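Local coordinates for protein toll-like receptor 13 (Mus musculus, PDB 4Z0C) that recognises bacterial 23S ribosomal RNA as an innate immune receptor and signals through MYD88 and TRAF6 to NF-kappa-B activation and cytokine secretion, at residues 475-480 with 496-501; 448-453 with 469-474; 527-532 with 553-558. All coordinates share one frame; numbering follows the deposited sequence.

How the contacts relate
Contacts 2, 1 and 3 follow in that order along the leucine-rich-repeat solenoid of the ectodomain and illustrate how one turn of such a coil is laid on the next. Contact 2 packs the turn before strand 476-478 on the run leading into strand 452-454; contact 1 pairs strand 476-478 with strand 500-502, and contact 3 pairs 529-531 with 555-557. The centre of contact 1 lies about 10 Å from those of contacts 2 and 3. Backbone bonds probably bridge the junctions, Arg475 N to Gln451 O at 2.7 Å and Lys528 N to Leu499 O at 2.8 Å. Contact 1 holds the RNA base G3; the nearest atoms of contacts 2 and 3 are about 8 and 5 Å from the RNA.

Contact 1 (475-480 with 496-501); sequences RSLDLM and EKLLIL. With nucleotides of chain C.
Arg475 lays its guanidinium across the start of the side chain of Lys497, whose CB sits over one face of the flat group, offset toward its rim, at 3.6 Å from Arg475 NH1. The arginine chain leaves the backbone with CG anti to the carbonyl carbon and bends at chi2 (-63°), and this brings the guanidinium back beside Lys497. There NH1 makes a weak hydrogen bond to the carbonyl O of Lys497. The backbone oxygen of Arg475 is gripped twice: Ile500 N approaches nearly along the C=O axis, while Leu499 N, 2.8 Å from Arg475 O, comes in from a tilt. Leu477 N then donates to Ile500 O, and the two chains run on as parallel strands. Such pairing between successive turns builds the parallel beta face of a leucine-rich-repeat solenoid, here from LRR 19 to LRR 20. On the buried side Leu477 and Leu501 run abreast, with Leu477 CD2 3.7 Å from Leu501 CD1, and Leu498 CD1 packs against Leu477 CB. The other side of strand 476-478 carries Asp478 to the RNA. Asp478 OD2 accepts from both N1 (2.8 Å) and N2 (3.1 Å) of guanine G3 of chain C, a fork that reads the Watson-Crick edge of the base. Asp478 OD1 accepts from Met480 N in an Asx turn, at 167° at the hydrogen, which would help fix the rotation of the carboxylate. Met480 is bent at chi2 and chi3, and its CE methyl lies 3.3 Å from N3 of G3 of chain C.

Contact 2 (448-453 with 469-474); sequences KKLQSL and SGLTNL
The beta turn that leads from LRR 18 into LRR 19 of the leucine-rich-repeat solenoid packs Leu471 and Leu474 against Leu450 and Leu453 on the approach to strand 452-454. Residues 471-474 form this type I turn, and the leucines on both sides of the contact pack together in the core of the coil. Leu450 and Leu474 are aligned flank to flank, with Leu450 CG 3.7 Å from Leu474 CD1. In Leu474, CG stands anti to the backbone N (chi1 -160°), and the CD1 branch reaches the 450-453 backbone, 3.5 Å from Gln451 C. Leu471 flanks Leu450 as well, its CD2 lying 3.8 Å from Leu450 CB, whereas its CD1 meets Leu453 CD2 with the two side chains crossed at about a right angle. Leu429, on the preceding strand 428-430, touches both Leu450 and Leu453. Lys448 lies at the exposed rim, its CD 3.5 Å from Gly470 O. Polar links join the backbones too: one water bridges Leu450 O and Asn473 N, accepting from the latter. The amide of Asn473 supplies the direct bond, Asn473 ND2 reaching Lys448 O at 3.0 Å with an angle of 164° at the hydrogen; ND2 lies in the carbonyl plane of Lys448, and Lys448 O lies 9° out of the amide plane of Asn473.

Contact 3 (527-532 with 553-558); sequences LKQLNL and LQELLL
Lys528 and Leu553, with Leu530 close behind, have the most surface buried between these two segments. The side chain of Lys528 keeps company with that of Gln554, the two extending in a common direction, while Lys528 O accepts from Glu555 N (2.9 Å) and Gln554 N (2.8 Å), the second tilted from the carbonyl plane. Leu553, with CG anti to the backbone N (chi1 -163°), sets CD1 against the opposite backbone, 3.5 Å from Lys528 C and 4.0 Å from Leu527 CG. Leu553 CD1 also reaches Leu530 CB at 3.9 Å. From there the chains continue as neighbouring strands of the parallel beta face of the leucine-rich-repeat solenoid, LRR 21 beside LRR 22; the axes of strands 529-531 and 555-557 approach to 5.0 Å at an angle of 2°. Leu530 N donates to Glu555 O, Leu530 O accepts from Leu557 N, and Leu532 N donates to Leu557 O. Leu530 and Leu556 point together into the core, as do Leu532 and Leu558, where Leu558 CD2 rests 3.7 Å from Leu532 CB. On the other face Leu557 CD1 touches Asn531 ND2, and Asn531 OD1 accepts from the backbone N of Glu533.

Contact 1 (475-480 with 496-501)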
loop_
_atom_site.group_PDB
_atom_site.type_symbol
_atom_site.label_atom_id
_atom_site.label_comp_id
_atom_site.label_asym_id
_atom_site.label_seq_id
_atom_site.Cartn_x
_atom_site.Cartn_y
_atom_site.Cartn_z
ATOM N N ARG A 475 -9.879 24.658 -0.124
ATOM C CA ARG A 475 -9.636 24.620 -1.553
ATOM C C ARG A 475 -9.002 23.291 -1.931
ATOM O O ARG A 475 -9.221 22.761 -3.031
ATOM C CB ARG A 475 -8.739 25.792 -1.962
ATOM C CG ARG A 475 -9.377 27.149 -1.697
ATOM C CD ARG A 475 -10.641 27.310 -2.543
ATOM N NE ARG A 475 -11.268 28.623 -2.399
ATOM C CZ ARG A 475 -12.342 29.019 -3.081
ATOM N NH1 ARG A 475 -12.918 28.203 -3.956
ATOM N NH2 ARG A 475 -12.845 30.230 -2.882
ATOM N N SER A 476 -8.216 22.746 -1.015
ATOM C CA SER A 476 -7.495 21.527 -1.309
ATOM C C SER A 476 -7.608 20.493 -0.159
ATOM O O SER A 476 -7.455 20.816 1.014
ATOM C CB SER A 476 -6.037 21.868 -1.605
ATOM O OG SER A 476 -5.318 20.707 -1.978
ATOM N N LEU A 477 -7.919 19.247 -0.496
ATOM C CA LEU A 477 -8.036 18.208 0.525
ATOM C C LEU A 477 -7.286 16.966 0.073
ATOM O O LEU A 477 -7.645 16.344 -0.932
ATOM C CB LEU A 477 -9.511 17.890 0.812
ATOM C CG LEU A 477 -9.892 16.767 1.787
ATOM C CD1 LEU A 477 -9.328 16.916 3.227
ATOM C CD2 LEU A 477 -11.413 16.647 1.834
ATOM N N ASP A 478 -6.243 16.622 0.822
ATOM C CA ASP A 478 -5.398 15.479 0.509
ATOM C C ASP A 478 -5.701 14.307 1.458
ATOM O O ASP A 478 -5.412 14.377 2.660
ATOM C CB ASP A 478 -3.930 15.870 0.631
ATOM C CG ASP A 478 -2.983 14.753 0.196
ATOM O OD1 ASP A 478 -3.443 13.605 0.041
ATOM O OD2 ASP A 478 -1.771 15.012 0.024
ATOM N N LEU A 479 -6.281 13.234 0.911
ATOM C CA LEU A 479 -6.612 12.030 1.681
ATOM C C LEU A 479 -5.913 10.796 1.132
ATOM O O LEU A 479 -6.365 9.685 1.351
ATOM C CB LEU A 479 -8.126 11.794 1.697
ATOM C CG LEU A 479 -8.915 12.715 2.624
ATOM C CD1 LEU A 479 -10.404 12.685 2.333
ATOM C CD2 LEU A 479 -8.654 12.320 4.065
ATOM N N MET A 480 -4.823 10.996 0.400
ATOM C CA MET A 480 -4.088 9.887 -0.212
ATOM C C MET A 480 -3.473 8.937 0.807
ATOM O O MET A 480 -3.150 9.329 1.937
ATOM C CB MET A 480 -2.987 10.429 -1.127
ATOM C CG MET A 480 -3.509 11.401 -2.210
ATOM S SD MET A 480 -3.377 10.840 -3.922
ATOM C CE MET A 480 -1.617 10.599 -4.148
ATOM N N GLU A 496 -18.292 23.177 -0.394
ATOM C CA GLU A 496 -18.839 23.599 -1.688
ATOM C C GLU A 496 -17.854 24.407 -2.537
ATOM O O GLU A 496 -18.082 24.621 -3.734
ATOM C CB GLU A 496 -20.120 24.404 -1.498
ATOM C CG GLU A 496 -21.286 23.625 -0.943
ATOM C CD GLU A 496 -22.538 24.474 -0.871
ATOM O OE1 GLU A 496 -22.470 25.668 -1.242
ATOM O OE2 GLU A 496 -23.590 23.953 -0.453
ATOM N N LYS A 497 -16.753 24.820 -1.909
ATOM C CA LYS A 497 -15.741 25.625 -2.555
ATOM C C LYS A 497 -14.475 24.825 -2.837
ATOM O O LYS A 497 -13.485 25.374 -3.334
ATOM C CB LYS A 497 -15.415 26.841 -1.697
ATOM C CG LYS A 497 -16.441 27.963 -1.765
ATOM C CD LYS A 497 -16.012 29.137 -0.874
ATOM C CE LYS A 497 -16.978 30.313 -0.968
ATOM N NZ LYS A 497 -18.257 30.062 -0.221
ATOM N N LEU A 498 -14.492 23.540 -2.490
ATOM C CA LEU A 498 -13.331 22.666 -2.713
ATOM C C LEU A 498 -12.937 22.563 -4.193
ATOM O O LEU A 498 -13.798 22.339 -5.062
ATOM C CB LEU A 498 -13.593 21.266 -2.161
ATOM C CG LEU A 498 -12.326 20.418 -2.022
ATOM C CD1 LEU A 498 -11.438 20.940 -0.890
ATOM C CD2 LEU A 498 -12.652 18.958 -1.807
ATOM N N LEU A 499 -11.645 22.728 -4.480
ATOM C CA LEU A 499 -11.145 22.688 -5.864
ATOM C C LEU A 499 -10.448 21.382 -6.200
ATOM O O LEU A 499 -10.522 20.899 -7.327
ATOM C CB LEU A 499 -10.166 23.830 -6.122
ATOM C CG LEU A 499 -10.787 25.224 -6.085
ATOM C CD1 LEU A 499 -9.744 26.305 -6.403
ATOM C CD2 LEU A 499 -11.969 25.296 -7.030
ATOM N N ILE A 500 -9.742 20.838 -5.219
ATOM C CA ILE A 500 -8.890 19.677 -5.420
ATOM C C ILE A 500 -9.187 18.658 -4.344
ATOM O O ILE A 500 -9.165 18.983 -3.158
ATOM C CB ILE A 500 -7.401 20.052 -5.304
ATOM C CG1 ILE A 500 -7.022 21.103 -6.347
ATOM C CG2 ILE A 500 -6.534 18.825 -5.456
ATOM C CD1 ILE A 500 -5.610 21.685 -6.132
ATOM N N LEU A 501 -9.490 17.435 -4.755
ATOM C CA LEU A 501 -9.720 16.337 -3.827
ATOM C C LEU A 501 -8.893 15.123 -4.240
ATOM O O LEU A 501 -9.046 14.599 -5.336
ATOM C CB LEU A 501 -11.204 15.993 -3.749
ATOM C CG LEU A 501 -11.582 14.761 -2.919
ATOM C CD1 LEU A 501 -11.220 14.948 -1.450
ATOM C CD2 LEU A 501 -13.082 14.439 -3.067
ATOM P P G C 3 5.705 6.763 -4.747
ATOM O OP1 G C 3 5.390 5.727 -3.756
ATOM O OP2 G C 3 5.992 6.332 -6.136
ATOM O "O5'" G C 3 4.486 7.789 -4.736
ATOM C "C5'" G C 3 3.459 7.623 -5.720
ATOM C "C4'" G C 3 2.853 8.926 -6.190
ATOM O "O4'" G C 3 2.047 9.500 -5.133
ATOM C "C3'" G C 3 3.838 10.019 -6.615
ATOM O "O3'" G C 3 3.223 10.834 -7.611
ATOM C "C2'" G C 3 3.957 10.852 -5.348
ATOM O "O2'" G C 3 4.341 12.182 -5.592
ATOM C "C1'" G C 3 2.525 10.786 -4.810
ATOM N N9 G C 3 2.378 10.943 -3.369
ATOM C C8 G C 3 2.960 10.184 -2.385
ATOM N N7 G C 3 2.592 10.551 -1.191
ATOM C C5 G C 3 1.706 11.601 -1.397
ATOM C C6 G C 3 0.981 12.402 -0.475
ATOM O O6 G C 3 0.975 12.373 0.754
ATOM N N1 G C 3 0.198 13.343 -1.115
ATOM C C2 G C 3 0.126 13.509 -2.476
ATOM N N2 G C 3 -0.689 14.487 -2.887
ATOM N N3 G C 3 0.797 12.778 -3.350
ATOM C C4 G C 3 1.560 11.849 -2.744
#

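Contact 2 (448-453 with 469-474)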
loop_
_atom_site.group_PDB
_atom_site.type_symbol
_atom_site.label_atom_id
_atom_site.label_comp_id
_atom_site.label_asym_id
_atom_site.label_seq_id
_atom_site.Cartn_x
_atom_site.Cartn_y
_atom_site.Cartn_z
ATOM N N LYS A 448 -12.197 28.260 10.037
ATOM C CA LYS A 448 -13.034 28.938 9.041
ATOM C C LYS A 448 -12.286 29.394 7.802
ATOM O O LYS A 448 -12.885 29.564 6.744
ATOM C CB LYS A 448 -13.718 30.167 9.661
ATOM C CG LYS A 448 -15.018 29.903 10.430
ATOM C CD LYS A 448 -15.333 28.421 10.550
ATOM C CE LYS A 448 -16.730 28.186 11.094
ATOM N NZ LYS A 448 -17.023 29.014 12.281
ATOM N N LYS A 449 -10.983 29.600 7.935
ATOM C CA LYS A 449 -10.186 30.140 6.846
ATOM C C LYS A 449 -9.249 29.113 6.211
ATOM O O LYS A 449 -8.419 29.457 5.368
ATOM C CB LYS A 449 -9.403 31.358 7.337
ATOM C CG LYS A 449 -10.301 32.560 7.604
ATOM C CD LYS A 449 -9.543 33.722 8.203
ATOM C CE LYS A 449 -8.786 34.485 7.141
ATOM N NZ LYS A 449 -8.198 35.740 7.671
ATOM N N LEU A 450 -9.369 27.858 6.628
ATOM C CA LEU A 450 -8.484 26.808 6.128
ATOM C C LEU A 450 -8.602 26.669 4.608
ATOM O O LEU A 450 -9.698 26.629 4.057
ATOM C CB LEU A 450 -8.758 25.462 6.817
ATOM C CG LEU A 450 -7.586 24.492 6.647
ATOM C CD1 LEU A 450 -6.384 25.031 7.412
ATOM C CD2 LEU A 450 -7.967 23.110 7.133
ATOM N N GLN A 451 -7.453 26.594 3.948
ATOM C CA GLN A 451 -7.370 26.588 2.495
ATOM C C GLN A 451 -6.938 25.209 2.020
ATOM O O GLN A 451 -7.448 24.671 1.035
ATOM C CB GLN A 451 -6.344 27.654 2.052
ATOM C CG GLN A 451 -6.822 28.548 0.923
ATOM C CD GLN A 451 -6.985 30.003 1.325
ATOM O OE1 GLN A 451 -6.043 30.645 1.787
ATOM N NE2 GLN A 451 -8.199 30.522 1.167
ATOM N N SER A 452 -6.008 24.634 2.768
ATOM C CA SER A 452 -5.354 23.389 2.417
ATOM C C SER A 452 -5.293 22.481 3.649
ATOM O O SER A 452 -4.873 22.901 4.727
ATOM C CB SER A 452 -3.942 23.697 1.905
ATOM O OG SER A 452 -3.202 22.514 1.650
ATOM N N LEU A 453 -5.755 21.248 3.500
ATOM C CA LEU A 453 -5.702 20.256 4.570
ATOM C C LEU A 453 -5.066 18.967 4.073
ATOM O O LEU A 453 -5.548 18.349 3.111
ATOM C CB LEU A 453 -7.111 19.964 5.120
ATOM C CG LEU A 453 -7.270 18.781 6.102
ATOM C CD1 LEU A 453 -6.341 18.924 7.303
ATOM C CD2 LEU A 453 -8.719 18.627 6.603
ATOM N N SER A 469 -17.210 19.668 8.413
ATOM C CA SER A 469 -18.043 20.868 8.550
ATOM C C SER A 469 -17.209 22.096 9.003
ATOM O O SER A 469 -16.179 21.968 9.678
ATOM C CB SER A 469 -19.216 20.623 9.504
ATOM O OG SER A 469 -18.789 20.603 10.847
ATOM N N GLY A 470 -17.638 23.281 8.589
ATOM C CA GLY A 470 -16.933 24.498 8.931
ATOM C C GLY A 470 -15.797 24.849 7.979
ATOM O O GLY A 470 -15.252 25.951 8.032
ATOM N N LEU A 471 -15.430 23.916 7.110
ATOM C CA LEU A 471 -14.328 24.148 6.188
ATOM C C LEU A 471 -14.846 24.763 4.890
ATOM O O LEU A 471 -14.571 24.277 3.797
ATOM C CB LEU A 471 -13.568 22.856 5.918
ATOM C CG LEU A 471 -12.833 22.323 7.145
ATOM C CD1 LEU A 471 -12.108 21.015 6.857
ATOM C CD2 LEU A 471 -11.857 23.371 7.689
ATOM N N THR A 472 -15.582 25.859 5.040
ATOM C CA THR A 472 -16.252 26.535 3.939
ATOM C C THR A 472 -15.300 27.037 2.852
ATOM O O THR A 472 -15.632 27.009 1.664
ATOM C CB THR A 472 -17.082 27.718 4.476
ATOM O OG1 THR A 472 -18.069 27.227 5.393
ATOM C CG2 THR A 472 -17.747 28.497 3.337
ATOM N N ASN A 473 -14.107 27.445 3.266
ATOM C CA ASN A 473 -13.092 27.954 2.352
ATOM C C ASN A 473 -12.029 26.954 1.928
ATOM O O ASN A 473 -10.999 27.345 1.370
ATOM C CB ASN A 473 -12.420 29.208 2.921
ATOM C CG ASN A 473 -13.358 30.394 2.963
ATOM O OD1 ASN A 473 -13.845 30.854 1.926
ATOM N ND2 ASN A 473 -13.620 30.896 4.160
ATOM N N LEU A 474 -12.230 25.678 2.235
ATOM C CA LEU A 474 -11.209 24.700 1.889
ATOM C C LEU A 474 -11.109 24.581 0.374
ATOM O O LEU A 474 -12.125 24.428 -0.326
ATOM C CB LEU A 474 -11.459 23.339 2.533
ATOM C CG LEU A 474 -10.173 22.508 2.581
ATOM C CD1 LEU A 474 -9.195 23.096 3.600
ATOM C CD2 LEU A 474 -10.475 21.057 2.893
HETATM O O HOH W 1 -12.182 26.538 5.559
#

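Contact 3 (527-532 with 553-558)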
loop_
_atom_site.group_PDB
_atom_site.type_symbol
_atom_site.label_atom_id
_atom_site.label_comp_id
_atom_site.label_asym_id
_atom_site.label_seq_id
_atom_site.Cartn_x
_atom_site.Cartn_y
_atom_site.Cartn_z
ATOM N N LEU A 527 -15.490 21.534 -7.713
ATOM C CA LEU A 527 -14.369 20.613 -7.828
ATOM C C LEU A 527 -13.769 20.630 -9.228
ATOM O O LEU A 527 -14.486 20.484 -10.216
ATOM C CB LEU A 527 -14.784 19.202 -7.426
ATOM C CG LEU A 527 -13.597 18.328 -7.033
ATOM C CD1 LEU A 527 -12.966 18.873 -5.767
ATOM C CD2 LEU A 527 -14.064 16.904 -6.802
ATOM N N LYS A 528 -12.460 20.834 -9.316
ATOM C CA LYS A 528 -11.786 20.851 -10.611
ATOM C C LYS A 528 -10.888 19.632 -10.833
ATOM O O LYS A 528 -10.701 19.198 -11.973
ATOM C CB LYS A 528 -10.978 22.145 -10.775
ATOM C CG LYS A 528 -11.789 23.390 -10.430
ATOM C CD LYS A 528 -11.178 24.668 -10.994
ATOM C CE LYS A 528 -12.278 25.603 -11.482
ATOM N NZ LYS A 528 -13.284 24.856 -12.310
ATOM N N GLN A 529 -10.308 19.101 -9.752
ATOM C CA GLN A 529 -9.427 17.932 -9.860
ATOM C C GLN A 529 -9.777 16.829 -8.866
ATOM O O GLN A 529 -9.950 17.068 -7.674
ATOM C CB GLN A 529 -7.964 18.328 -9.701
ATOM C CG GLN A 529 -7.612 19.592 -10.452
ATOM C CD GLN A 529 -6.109 19.854 -10.528
ATOM O OE1 GLN A 529 -5.448 20.120 -9.518
ATOM N NE2 GLN A 529 -5.569 19.785 -11.741
ATOM N N LEU A 530 -9.907 15.616 -9.389
ATOM C CA LEU A 530 -10.206 14.451 -8.587
ATOM C C LEU A 530 -9.165 13.380 -8.850
ATOM O O LEU A 530 -8.971 12.961 -9.991
ATOM C CB LEU A 530 -11.598 13.925 -8.955
ATOM C CG LEU A 530 -12.120 12.644 -8.312
ATOM C CD1 LEU A 530 -11.958 12.670 -6.784
ATOM C CD2 LEU A 530 -13.591 12.443 -8.711
ATOM N N ASN A 531 -8.500 12.925 -7.798
ATOM C CA ASN A 531 -7.554 11.822 -7.936
ATOM C C ASN A 531 -8.097 10.531 -7.300
ATOM O O ASN A 531 -8.336 10.489 -6.103
ATOM C CB ASN A 531 -6.215 12.209 -7.314
ATOM C CG ASN A 531 -5.151 11.143 -7.483
ATOM O OD1 ASN A 531 -5.446 9.944 -7.484
ATOM N ND2 ASN A 531 -3.887 11.577 -7.595
ATOM N N LEU A 532 -8.284 9.483 -8.105
ATOM C CA LEU A 532 -8.741 8.182 -7.588
ATOM C C LEU A 532 -7.788 7.085 -8.030
ATOM O O LEU A 532 -8.183 5.947 -8.226
ATOM C CB LEU A 532 -10.142 7.853 -8.069
ATOM C CG LEU A 532 -11.261 8.743 -7.546
ATOM C CD1 LEU A 532 -12.513 8.500 -8.372
ATOM C CD2 LEU A 532 -11.518 8.464 -6.102
ATOM N N LEU A 553 -15.812 19.653 -13.029
ATOM C CA LEU A 553 -14.545 18.924 -12.982
ATOM C C LEU A 553 -13.767 19.112 -14.275
ATOM O O LEU A 553 -14.344 19.080 -15.364
ATOM C CB LEU A 553 -14.774 17.441 -12.697
ATOM C CG LEU A 553 -13.583 16.599 -12.227
ATOM C CD1 LEU A 553 -13.150 17.019 -10.838
ATOM C CD2 LEU A 553 -13.905 15.088 -12.256
ATOM N N GLN A 554 -12.458 19.308 -14.152
ATOM C CA GLN A 554 -11.592 19.500 -15.314
ATOM C C GLN A 554 -10.597 18.361 -15.504
ATOM O O GLN A 554 -10.180 18.073 -16.632
ATOM C CB GLN A 554 -10.830 20.816 -15.198
ATOM C CG GLN A 554 -11.705 22.045 -15.097
ATOM C CD GLN A 554 -10.891 23.307 -14.818
ATOM O OE1 GLN A 554 -9.688 23.237 -14.567
ATOM N NE2 GLN A 554 -11.545 24.464 -14.877
ATOM N N GLU A 555 -10.202 17.729 -14.400
ATOM C CA GLU A 555 -9.198 16.670 -14.451
ATOM C C GLU A 555 -9.612 15.465 -13.614
ATOM O O GLU A 555 -9.911 15.607 -12.437
ATOM C CB GLU A 555 -7.859 17.202 -13.952
ATOM C CG GLU A 555 -6.669 16.285 -14.180
ATOM C CD GLU A 555 -5.372 16.880 -13.633
ATOM O OE1 GLU A 555 -5.382 17.357 -12.478
ATOM O OE2 GLU A 555 -4.346 16.880 -14.351
ATOM N N LEU A 556 -9.635 14.287 -14.224
ATOM C CA LEU A 556 -9.958 13.038 -13.521
ATOM C C LEU A 556 -8.802 12.076 -13.718
ATOM O O LEU A 556 -8.381 11.832 -14.849
ATOM C CB LEU A 556 -11.262 12.425 -14.049
ATOM C CG LEU A 556 -11.812 11.102 -13.505
ATOM C CD1 LEU A 556 -11.955 11.148 -12.005
ATOM C CD2 LEU A 556 -13.158 10.800 -14.136
ATOM N N LEU A 557 -8.232 11.598 -12.617
ATOM C CA LEU A 557 -7.124 10.653 -12.687
ATOM C C LEU A 557 -7.578 9.307 -12.104
ATOM O O LEU A 557 -7.848 9.233 -10.910
ATOM C CB LEU A 557 -5.938 11.178 -11.903
ATOM C CG LEU A 557 -5.423 12.595 -12.144
ATOM C CD1 LEU A 557 -4.207 12.755 -11.317
ATOM C CD2 LEU A 557 -5.104 12.854 -13.616
ATOM N N LEU A 558 -7.712 8.280 -12.944
ATOM C CA LEU A 558 -8.117 6.950 -12.510
ATOM C C LEU A 558 -7.005 5.948 -12.838
ATOM O O LEU A 558 -7.218 4.726 -12.791
ATOM C CB LEU A 558 -9.402 6.516 -13.218
ATOM C CG LEU A 558 -10.679 7.321 -12.980
ATOM C CD1 LEU A 558 -11.759 6.855 -13.959
ATOM C CD2 LEU A 558 -11.160 7.214 -11.566
#